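Long-range contacts in C2 toxin component I (Clostridium botulinum, PDB 2J3X), which acts as the enzymatic component of the binary C2 toxin, an ADP-ribosyltransferase that modifies actin in the cells it enters: residues F56-A67 with T404-R412; G303-F314 with K360-R368. The protein carries 2 engineered substitutions. All blocks are in the same frame, centred on the assembly; numbering follows the deposited sequence. Where two conformers were deposited one is given.

Overall arrangement
Contact 1 joins the last part of helix 47-59 and the start of helix 65-73 to strand 397-411; contact 2 joins the loop between strands 295-301 and 315-318 to strand 363-369. Both reach one mixed sheet, in which strand 414-426 runs between 363-369 and 397-411. Their centres are about 16 Å apart, and I406 CD1 of contact 1 meets I364 CD1 of contact 2 at 3.8 Å. I364 points away from loop 303-314, so the two contacts lie on opposite faces of strand 363-369. Along the chain contact 2 nests inside the loop closed by contact 1; it is contact 1 that joins the two ADP-ribosyltransferase-related halves, whereas contact 2 lies within the second.

Contact 1 of 2, residues F56-A67 with T404-R412; sequences FSTDILFSSLTA and TPITSIINR. With SO4 (sulfate ion), chain U.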
loop_
_atom_site.group_PDB
_atom_site.type_symbol
_atom_site.label_atom_id
_atom_site.label_comp_id
_atom_site.label_asym_id
_atom_site.label_seq_id
_atom_site.Cartn_x
_atom_site.Cartn_y
_atom_site.Cartn_z
ATOM N N PHE A 56 7.724 -6.126 9.802
ATOM C CA PHE A 56 6.977 -5.693 10.981
ATOM C C PHE A 56 6.393 -4.279 10.748
ATOM O O PHE A 56 5.262 -3.990 11.145
ATOM C CB PHE A 56 7.874 -5.757 12.230
ATOM C CG PHE A 56 7.119 -5.554 13.527
ATOM C CD1 PHE A 56 6.414 -6.601 14.117
ATOM C CD2 PHE A 56 7.042 -4.288 14.089
ATOM C CE1 PHE A 56 5.684 -6.401 15.312
ATOM C CE2 PHE A 56 6.304 -4.078 15.259
ATOM C CZ PHE A 56 5.640 -5.116 15.883
ATOM N N SER A 57 7.186 -3.384 10.167
ATOM C CA SER A 57 6.724 -2.015 9.919
ATOM C C SER A 57 5.538 -1.983 8.958
ATOM O O SER A 57 4.680 -1.079 9.019
ATOM C CB SER A 57 7.882 -1.095 9.434
ATOM O OG SER A 57 8.207 -1.333 8.041
ATOM N N THR A 58 5.460 -2.984 8.062
ATOM C CA THR A 58 4.283 -3.124 7.167
ATOM C C THR A 58 3.100 -3.693 7.963
ATOM O O THR A 58 1.981 -3.193 7.851
ATOM C CB THR A 58 4.658 -4.069 6.046
ATOM O OG1 THR A 58 5.678 -3.428 5.244
ATOM C CG2 THR A 58 3.450 -4.384 5.151
ATOM N N ASP A 59 3.353 -4.781 8.703
ATOM C CA ASP A 59 2.305 -5.446 9.494
ATOM C C ASP A 59 1.478 -4.489 10.359
ATOM O O ASP A 59 0.240 -4.575 10.402
ATOM C CB ASP A 59 2.942 -6.473 10.455
ATOM C CG ASP A 59 3.662 -7.589 9.733
ATOM O OD1 ASP A 59 3.451 -7.810 8.532
ATOM O OD2 ASP A 59 4.510 -8.214 10.411
ATOM N N ILE A 60 2.167 -3.583 11.051
ATOM C CA ILE A 60 1.479 -2.643 11.953
ATOM C C ILE A 60 0.577 -1.634 11.300
ATOM O O ILE A 60 -0.351 -1.164 11.959
ATOM C CB ILE A 60 2.456 -1.968 12.940
ATOM C CG1 ILE A 60 3.454 -1.101 12.146
ATOM C CG2 ILE A 60 3.211 -3.080 13.786
ATOM C CD1 ILE A 60 4.598 -0.547 12.986
ATOM N N LEU A 61 0.791 -1.331 9.991
ATOM C CA LEU A 61 -0.131 -0.416 9.279
ATOM C C LEU A 61 -1.519 -1.077 9.103
ATOM O O LEU A 61 -2.525 -0.416 8.812
ATOM C CB LEU A 61 0.427 -0.104 7.878
ATOM C CG LEU A 61 1.865 0.450 7.849
ATOM C CD1 LEU A 61 2.188 0.651 6.295
ATOM C CD2 LEU A 61 1.889 1.742 8.568
ATOM N N PHE A 62 -1.533 -2.432 9.191
ATOM C CA PHE A 62 -2.726 -3.256 8.906
ATOM C C PHE A 62 -3.086 -4.114 10.131
ATOM O O PHE A 62 -3.519 -5.259 9.998
ATOM C CB PHE A 62 -2.488 -4.128 7.658
ATOM C CG PHE A 62 -2.140 -3.288 6.436
ATOM C CD1 PHE A 62 -3.097 -2.438 5.840
ATOM C CD2 PHE A 62 -0.797 -3.242 6.002
ATOM C CE1 PHE A 62 -2.692 -1.587 4.712
ATOM C CE2 PHE A 62 -0.416 -2.391 4.935
ATOM C CZ PHE A 62 -1.358 -1.601 4.310
ATOM N N SER A 63 -2.836 -3.535 11.316
ATOM C CA SER A 63 -3.261 -4.100 12.583
ATOM C C SER A 63 -4.088 -3.044 13.299
ATOM O O SER A 63 -3.893 -1.822 13.094
ATOM C CB SER A 63 -2.040 -4.466 13.419
ATOM O OG SER A 63 -1.205 -5.406 12.727
ATOM N N SER A 64 -5.048 -3.477 14.123
ATOM C CA SER A 64 -5.946 -2.513 14.790
ATOM C C SER A 64 -5.182 -1.586 15.788
ATOM O O SER A 64 -4.173 -1.998 16.384
ATOM C CB SER A 64 -7.075 -3.208 15.575
ATOM O OG SER A 64 -6.536 -3.808 16.746
ATOM N N LEU A 65 -5.731 -0.388 16.035
ATOM C CA LEU A 65 -5.159 0.527 17.051
ATOM C C LEU A 65 -5.177 -0.161 18.436
ATOM O O LEU A 65 -4.242 0.013 19.223
ATOM C CB LEU A 65 -5.877 1.913 17.046
ATOM C CG LEU A 65 -5.853 2.492 15.595
ATOM C CD1 LEU A 65 -6.765 3.731 15.422
ATOM C CD2 LEU A 65 -4.478 2.848 15.157
ATOM N N THR A 66 -6.201 -0.969 18.713
ATOM C CA THR A 66 -6.202 -1.811 19.931
ATOM C C THR A 66 -4.975 -2.710 20.035
ATOM O O THR A 66 -4.318 -2.766 21.083
ATOM C CB THR A 66 -7.476 -2.666 19.984
ATOM O OG1 THR A 66 -8.591 -1.790 20.049
ATOM C CG2 THR A 66 -7.490 -3.528 21.256
ATOM N N ALA A 67 -4.634 -3.369 18.928
ATOM C CA ALA A 67 -3.512 -4.287 18.913
ATOM C C ALA A 67 -2.212 -3.484 19.078
ATOM O O ALA A 67 -1.289 -3.920 19.772
ATOM C CB ALA A 67 -3.496 -5.063 17.593
ATOM N N THR A 404 -0.221 -8.022 -1.764
ATOM C CA THR A 404 0.943 -8.113 -0.897
ATOM C C THR A 404 0.658 -8.920 0.383
ATOM O O THR A 404 -0.205 -8.525 1.156
ATOM C CB THR A 404 1.339 -6.683 -0.455
ATOM O OG1 THR A 404 1.677 -5.924 -1.652
ATOM C CG2 THR A 404 2.585 -6.781 0.397
ATOM N N PRO A 405 1.396 -10.008 0.624
ATOM C CA PRO A 405 1.131 -10.763 1.905
ATOM C C PRO A 405 1.683 -9.999 3.114
ATOM O O PRO A 405 2.749 -9.354 3.011
ATOM C CB PRO A 405 1.982 -12.052 1.750
ATOM C CG PRO A 405 2.511 -12.025 0.366
ATOM C CD PRO A 405 2.483 -10.597 -0.156
ATOM N N ILE A 406 1.011 -10.118 4.259
ATOM C CA ILE A 406 1.486 -9.509 5.480
ATOM C C ILE A 406 1.165 -10.431 6.623
ATOM O O ILE A 406 0.425 -11.416 6.445
ATOM C CB ILE A 406 0.784 -8.156 5.750
ATOM C CG1 ILE A 406 -0.748 -8.346 5.957
ATOM C CG2 ILE A 406 1.058 -7.140 4.604
ATOM C CD1 ILE A 406 -1.421 -7.152 6.658
ATOM N N THR A 407 1.666 -10.093 7.799
ATOM C CA THR A 407 1.246 -10.815 8.978
ATOM C C THR A 407 0.610 -9.806 9.899
ATOM O O THR A 407 1.361 -9.038 10.534
ATOM C CB THR A 407 2.486 -11.418 9.693
ATOM O OG1 THR A 407 3.228 -12.259 8.795
ATOM C CG2 THR A 407 2.082 -12.193 10.935
ATOM N N SER A 408 -0.731 -9.825 10.041
ATOM C CA SER A 408 -1.421 -8.825 10.886
ATOM C C SER A 408 -1.371 -9.262 12.356
ATOM O O SER A 408 -1.441 -10.472 12.658
ATOM C CB SER A 408 -2.865 -8.664 10.476
ATOM O OG SER A 408 -3.554 -7.614 11.185
ATOM N N ILE A 409 -1.235 -8.290 13.256
ATOM C CA ILE A 409 -1.187 -8.611 14.675
ATOM C C ILE A 409 -2.549 -8.393 15.252
ATOM O O ILE A 409 -3.066 -7.260 15.202
ATOM C CB ILE A 409 -0.123 -7.753 15.397
ATOM C CG1 ILE A 409 1.277 -8.201 14.961
ATOM C CG2 ILE A 409 -0.269 -7.945 16.892
ATOM C CD1 ILE A 409 1.933 -7.275 14.070
ATOM N N ILE A 410 -3.191 -9.467 15.747
ATOM C CA ILE A 410 -4.613 -9.396 16.104
ATOM C C ILE A 410 -4.676 -9.071 17.580
ATOM O O ILE A 410 -5.485 -8.236 18.002
ATOM C CB ILE A 410 -5.395 -10.748 15.794
ATOM C CG1 ILE A 410 -5.126 -11.239 14.344
ATOM C CG2 ILE A 410 -6.867 -10.597 16.043
ATOM C CD1 ILE A 410 -5.565 -10.292 13.195
ATOM N N ASN A 411 -3.838 -9.735 18.363
ATOM C CA ASN A 411 -3.771 -9.458 19.802
ATOM C C ASN A 411 -2.466 -9.966 20.368
ATOM O O ASN A 411 -1.577 -10.357 19.626
ATOM C CB ASN A 411 -5.002 -10.025 20.544
ATOM C CG ASN A 411 -5.093 -11.554 20.453
ATOM O OD1 ASN A 411 -4.102 -12.253 20.637
ATOM N ND2 ASN A 411 -6.273 -12.052 20.096
ATOM N N ARG A 412 -2.321 -9.950 21.694
ATOM C CA ARG A 412 -1.039 -10.313 22.283
ATOM C C ARG A 412 -0.521 -11.672 21.814
ATOM O O ARG A 412 0.690 -11.819 21.603
ATOM C CB ARG A 412 -1.098 -10.249 23.820
ATOM C CG ARG A 412 0.279 -10.168 24.496
ATOM C CD ARG A 412 0.112 -10.176 26.009
ATOM N NE ARG A 412 -0.630 -11.371 26.387
ATOM C CZ ARG A 412 -1.418 -11.493 27.454
ATOM N NH1 ARG A 412 -2.042 -12.643 27.654
ATOM N NH2 ARG A 412 -1.587 -10.486 28.307
HETATM S S SO4 U . -8.855 0.254 22.910
HETATM O O1 SO4 U . -7.824 -0.554 23.568
HETATM O O2 SO4 U . -8.345 1.458 22.212
HETATM O O3 SO4 U . -9.539 -0.604 21.929
HETATM O O4 SO4 U . -9.841 0.698 23.905
HETATM O O HOH W 1 -5.428 -6.271 14.246
HETATM O O HOH W 2 -7.107 -6.580 16.376
#
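I409 of strand 397-411 sets its side chain against F56, D59, S63 and A67 in the turn between helices 47-59 and 65-73. CB lies 3.7 Å from S63 OG. The CG2 branch reaches A67 CB more loosely, at 4.4 Å. CG1 lies beside the backbone N (chi1 -70°), and a chi2 of 107°, off the staggered values, swings CD1 toward the last part of helix 47-59: CD1 touches D59 CB at 3.8 Å and F56 CE1 at 4.0 Å, with I60 CG2 a little farther off. Alongside, I406 CD1 presses on F62 CB at 3.4 Å, the two side chains crossing at about a right angle, while I406 CG2 packs against T58 CG2.

Hydrogen bonds run beside these apolar contacts. S63 OG is held from two sides: it donates to D59 O, above the plane of that carbonyl, and accepts from I409 N at 2.9 Å in a nearly straight bond (168°). F62 N reaches D59 O from the other face. S408 OG donates to F62 O at 2.6 Å. T407 N donates to D59 OD1 at 3.0 Å, arriving from well above the carboxylate plane. Farther along, one water links S64 N to I409 O and another links S64 OG to I410 O; S64 OG also accepts from A67 N as the N-cap of helix 65-73.

The turn joining helices 47-59 and 65-73 is thus held on strand 397-411 by the hydroxyls of S63 and S408, the D59 carboxylate and the packing of I406 and I409, a buried interface between the N-terminal and C-terminal halves, consistent with the paired ADP-ribosyltransferase domains of VIP2-like toxins.

Contact 2 of 2, residues G303-F314 with K360-R368; sequences GIPFDLPSDFSF and KRRFIFRLR. Engineered in segment 360-368: R361 (natural residue Ser).
The F363 ring has F306 CD2 over one face, offset toward the rim, and F312 CD1 at its edge, near the ring plane. The F306 and F363 planes are inclined at 35° with centroids 4.8 Å apart, so the rings meet obliquely. F306, F314, F363 and F365 form an aromatic cluster between strand 363-369 and the loop that follows strand 295-301, the strand paired antiparallel with 363-369 in the C-terminal ADP-ribosyltransferase sheet.

L308, F312 and F314 follow one on another beside F363. L308 CD1 sits over the centre of the F312 ring; F312 CE1 in turn lies over the centre of the F314 ring, and F363 CE2 comes to the edge of the F314 ring, 3.6 Å from F314 CE2, the two rings oblique to each other. F306 and F365 approach from opposite directions and meet rim to rim, F306 CZ 3.5 Å from F365 CZ, their planes only 12° apart. Beyond the two segments, F332 and W336 each make an edge-to-face pair with F306.

The backbone also touches the rings. G303 CA comes to 3.6 Å from F363 CE1, while G303 O accepts from F306 N and L308 N on opposite faces of its plane, shaping the short 3-10 turn that carries F306. A type I turn from P309 to F312 then brings the chain back toward R362.

R362 runs extended from CG to NE past F312 and S313. F312 O lies over one face of the R362 guanidinium, 3.4 Å from NE at an angle too poor for a hydrogen bond. The polar link is indirect: a water in the guanidinium plane accepts from R362 NE and from F314 N, each at 3.0 Å.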
loop_
_atom_site.group_PDB
_atom_site.type_symbol
_atom_site.label_atom_id
_atom_site.label_comp_id
_atom_site.label_asym_id
_atom_site.label_seq_id
_atom_site.Cartn_x
_atom_site.Cartn_y
_atom_site.Cartn_z
ATOM N N GLY A 303 -13.361 -14.899 2.649
ATOM C CA GLY A 303 -13.085 -15.558 1.356
ATOM C C GLY A 303 -14.222 -15.576 0.342
ATOM O O GLY A 303 -13.985 -15.880 -0.831
ATOM N N ILE A 304 -15.436 -15.220 0.755
ATOM C CA ILE A 304 -16.613 -15.402 -0.093
ATOM C C ILE A 304 -16.536 -14.663 -1.460
ATOM O O ILE A 304 -16.815 -15.258 -2.507
ATOM C CB ILE A 304 -17.939 -15.068 0.657
ATOM C CG1 ILE A 304 -18.095 -15.977 1.880
ATOM C CG2 ILE A 304 -19.139 -15.171 -0.331
ATOM C CD1 ILE A 304 -18.074 -17.405 1.519
ATOM N N PRO A 305 -16.079 -13.381 -1.467
ATOM C CA PRO A 305 -15.933 -12.681 -2.747
ATOM C C PRO A 305 -14.984 -13.352 -3.728
ATOM O O PRO A 305 -15.057 -13.056 -4.939
ATOM C CB PRO A 305 -15.384 -11.281 -2.329
ATOM C CG PRO A 305 -15.932 -11.087 -0.920
ATOM C CD PRO A 305 -15.715 -12.518 -0.328
ATOM N N PHE A 306 -14.100 -14.247 -3.255
ATOM C CA PHE A 306 -13.125 -14.886 -4.153
ATOM C C PHE A 306 -13.545 -16.330 -4.513
ATOM O O PHE A 306 -12.743 -17.116 -4.968
ATOM C CB PHE A 306 -11.801 -14.908 -3.430
ATOM C CG PHE A 306 -11.362 -13.528 -3.025
ATOM C CD1 PHE A 306 -10.896 -12.644 -4.005
ATOM C CD2 PHE A 306 -11.588 -13.066 -1.725
ATOM C CE1 PHE A 306 -10.551 -11.327 -3.640
ATOM C CE2 PHE A 306 -11.237 -11.750 -1.352
ATOM C CZ PHE A 306 -10.749 -10.896 -2.311
ATOM N N ASP A 307 -14.770 -16.683 -4.153
ATOM C CA ASP A 307 -15.226 -18.080 -4.314
ATOM C C ASP A 307 -14.403 -19.020 -3.462
ATOM O O ASP A 307 -14.045 -20.159 -3.894
ATOM C CB ASP A 307 -15.158 -18.503 -5.787
ATOM C CG ASP A 307 -16.202 -17.817 -6.639
ATOM O OD1 ASP A 307 -17.047 -17.075 -6.100
ATOM O OD2 ASP A 307 -16.211 -18.035 -7.881
ATOM N N LEU A 308 -14.044 -18.556 -2.274
ATOM C CA LEU A 308 -13.326 -19.387 -1.334
ATOM C C LEU A 308 -14.205 -19.601 -0.098
ATOM O O LEU A 308 -15.127 -18.835 0.128
ATOM C CB LEU A 308 -11.969 -18.762 -0.922
ATOM C CG LEU A 308 -10.934 -18.664 -2.070
ATOM C CD1 LEU A 308 -9.768 -17.781 -1.651
ATOM C CD2 LEU A 308 -10.373 -20.027 -2.454
ATOM N N PRO A 309 -13.905 -20.632 0.692
ATOM C CA PRO A 309 -14.695 -20.802 1.948
ATOM C C PRO A 309 -14.588 -19.516 2.780
ATOM O O PRO A 309 -13.528 -18.889 2.750
ATOM C CB PRO A 309 -13.936 -21.921 2.677
ATOM C CG PRO A 309 -13.300 -22.700 1.627
ATOM C CD PRO A 309 -12.902 -21.703 0.514
ATOM N N SER A 310 -15.619 -19.149 3.555
ATOM C CA SER A 310 -15.515 -17.892 4.313
ATOM C C SER A 310 -14.285 -17.877 5.198
ATOM O O SER A 310 -13.651 -16.810 5.373
ATOM C CB SER A 310 -16.749 -17.651 5.179
ATOM O OG SER A 310 -16.967 -18.804 6.005
ATOM N N ASP A 311 -13.914 -19.041 5.751
ATOM C CA ASP A 311 -12.845 -19.109 6.718
ATOM C C ASP A 311 -11.558 -19.679 6.117
ATOM O O ASP A 311 -10.703 -20.214 6.826
ATOM C CB ASP A 311 -13.288 -19.948 7.936
ATOM C CG ASP A 311 -13.788 -21.341 7.549
ATOM O OD1 ASP A 311 -14.268 -21.585 6.398
ATOM O OD2 ASP A 311 -13.744 -22.214 8.462
ATOM N N PHE A 312 -11.421 -19.498 4.812
ATOM C CA PHE A 312 -10.191 -19.806 4.119
ATOM C C PHE A 312 -9.021 -19.231 4.901
ATOM O O PHE A 312 -9.059 -18.047 5.261
ATOM C CB PHE A 312 -10.208 -19.169 2.715
ATOM C CG PHE A 312 -8.939 -19.441 1.940
ATOM C CD1 PHE A 312 -7.803 -18.607 2.103
ATOM C CD2 PHE A 312 -8.863 -20.529 1.087
ATOM C CE1 PHE A 312 -6.621 -18.887 1.430
ATOM C CE2 PHE A 312 -7.711 -20.805 0.398
ATOM C CZ PHE A 312 -6.568 -20.000 0.567
ATOM N N SER A 313 -7.966 -20.005 5.106
ATOM C CA SER A 313 -6.808 -19.463 5.850
ATOM C C SER A 313 -5.534 -19.613 5.067
ATOM O O SER A 313 -5.316 -20.660 4.398
ATOM C CB SER A 313 -6.642 -20.208 7.193
ATOM O OG SER A 313 -5.456 -19.814 7.884
ATOM N N PHE A 314 -4.638 -18.625 5.241
ATOM C CA PHE A 314 -3.296 -18.694 4.679
ATOM C C PHE A 314 -2.226 -19.225 5.622
ATOM O O PHE A 314 -1.024 -19.230 5.282
ATOM C CB PHE A 314 -2.889 -17.261 4.221
ATOM C CG PHE A 314 -3.593 -16.773 2.985
ATOM C CD1 PHE A 314 -3.265 -17.297 1.713
ATOM C CD2 PHE A 314 -4.539 -15.764 3.083
ATOM C CE1 PHE A 314 -3.885 -16.828 0.551
ATOM C CE2 PHE A 314 -5.168 -15.282 1.921
ATOM C CZ PHE A 314 -4.796 -15.820 0.638
ATOM N N LYS A 360 -10.102 -9.769 11.925
ATOM C CA LYS A 360 -9.832 -11.157 11.562
ATOM C C LYS A 360 -10.237 -11.494 10.142
ATOM O O LYS A 360 -10.211 -12.679 9.752
ATOM C CB LYS A 360 -10.542 -12.106 12.534
ATOM C CG LYS A 360 -9.989 -11.942 13.962
ATOM C CD LYS A 360 -10.653 -12.949 14.884
ATOM C CE LYS A 360 -10.547 -12.487 16.335
ATOM N NZ LYS A 360 -11.168 -13.532 17.206
ATOM N N ARG A 361 -10.625 -10.499 9.347
ATOM C CA ARG A 361 -10.896 -10.746 7.926
ATOM C C ARG A 361 -9.578 -10.601 7.166
ATOM O O ARG A 361 -8.906 -9.563 7.298
ATOM C CB ARG A 361 -11.911 -9.739 7.415
ATOM C CG ARG A 361 -13.276 -9.910 8.138
ATOM C CD ARG A 361 -14.243 -9.057 7.417
ATOM N NE ARG A 361 -15.577 -9.093 8.006
ATOM C CZ ARG A 361 -16.594 -8.379 7.532
ATOM N NH1 ARG A 361 -16.407 -7.596 6.475
ATOM N NH2 ARG A 361 -17.786 -8.438 8.125
ATOM N N ARG A 362 -9.210 -11.630 6.394
ATOM C CA ARG A 362 -7.836 -11.745 5.810
ATOM C C ARG A 362 -7.656 -10.969 4.504
ATOM O O ARG A 362 -6.517 -10.799 4.034
ATOM C CB ARG A 362 -7.553 -13.252 5.539
ATOM C CG ARG A 362 -7.514 -14.068 6.828
ATOM C CD ARG A 362 -7.521 -15.558 6.471
ATOM N NE ARG A 362 -7.359 -16.383 7.686
ATOM C CZ ARG A 362 -8.343 -16.716 8.517
ATOM N NH1 ARG A 362 -9.582 -16.312 8.329
ATOM N NH2 ARG A 362 -8.067 -17.482 9.545
ATOM N N PHE A 363 -8.756 -10.558 3.878
ATOM C CA PHE A 363 -8.637 -10.000 2.511
ATOM C C PHE A 363 -8.871 -8.483 2.595
ATOM O O PHE A 363 -9.998 -8.024 2.731
ATOM C CB PHE A 363 -9.594 -10.708 1.533
ATOM C CG PHE A 363 -9.344 -12.206 1.457
ATOM C CD1 PHE A 363 -9.976 -13.083 2.365
ATOM C CD2 PHE A 363 -8.466 -12.724 0.525
ATOM C CE1 PHE A 363 -9.744 -14.471 2.335
ATOM C CE2 PHE A 363 -8.205 -14.143 0.460
ATOM C CZ PHE A 363 -8.871 -15.033 1.387
ATOM N N ILE A 364 -7.771 -7.725 2.553
ATOM C CA ILE A 364 -7.854 -6.292 2.841
ATOM C C ILE A 364 -7.819 -5.551 1.509
ATOM O O ILE A 364 -6.771 -5.437 0.926
ATOM C CB ILE A 364 -6.644 -5.846 3.668
ATOM C CG1 ILE A 364 -6.449 -6.685 4.951
ATOM C CG2 ILE A 364 -6.720 -4.307 3.940
ATOM C CD1 ILE A 364 -4.955 -6.747 5.437
ATOM N N PHE A 365 -8.955 -5.039 1.051
ATOM C CA PHE A 365 -8.965 -4.231 -0.165
ATOM C C PHE A 365 -8.446 -2.856 0.165
ATOM O O PHE A 365 -8.983 -2.194 1.057
ATOM C CB PHE A 365 -10.312 -4.104 -0.810
ATOM C CG PHE A 365 -10.675 -5.320 -1.633
ATOM C CD1 PHE A 365 -10.237 -5.448 -2.939
ATOM C CD2 PHE A 365 -11.408 -6.346 -1.054
ATOM C CE1 PHE A 365 -10.590 -6.584 -3.718
ATOM C CE2 PHE A 365 -11.754 -7.489 -1.832
ATOM C CZ PHE A 365 -11.323 -7.588 -3.158
ATOM N N ARG A 366 -7.352 -2.500 -0.516
ATOM C CA ARG A 366 -6.728 -1.168 -0.369
ATOM C C ARG A 366 -7.157 -0.458 -1.667
ATOM O O ARG A 366 -6.531 -0.587 -2.715
ATOM C CB ARG A 366 -5.194 -1.364 -0.189
ATOM C CG ARG A 366 -4.462 0.034 -0.098
ATOM C CD ARG A 366 -3.048 -0.131 0.369
ATOM N NE ARG A 366 -2.384 1.183 0.379
ATOM C CZ ARG A 366 -1.509 1.604 -0.548
ATOM N NH1 ARG A 366 -1.149 0.792 -1.549
ATOM N NH2 ARG A 366 -0.967 2.855 -0.432
ATOM N N LEU A 367 -8.276 0.264 -1.603
ATOM C CA LEU A 367 -8.963 0.748 -2.802
ATOM C C LEU A 367 -8.485 2.160 -3.097
ATOM O O LEU A 367 -8.585 3.017 -2.235
ATOM C CB LEU A 367 -10.500 0.839 -2.563
ATOM C CG LEU A 367 -11.072 -0.548 -2.223
ATOM C CD1 LEU A 367 -12.532 -0.418 -1.825
ATOM C CD2 LEU A 367 -10.893 -1.481 -3.438
ATOM N N ARG A 368 -8.004 2.407 -4.306
ATOM C CA ARG A 368 -7.741 3.786 -4.703
ATOM C C ARG A 368 -9.037 4.450 -5.132
ATOM O O ARG A 368 -9.654 4.048 -6.126
ATOM C CB ARG A 368 -6.670 3.817 -5.825
ATOM C CG ARG A 368 -6.416 5.301 -6.356
ATOM C CD ARG A 368 -5.462 5.233 -7.587
ATOM N NE ARG A 368 -4.241 4.510 -7.181
ATOM C CZ ARG A 368 -3.507 3.685 -7.951
ATOM N NH1 ARG A 368 -3.846 3.443 -9.196
ATOM N NH2 ARG A 368 -2.434 3.044 -7.431
HETATM O O HOH W 3 -4.398 -16.500 7.334
#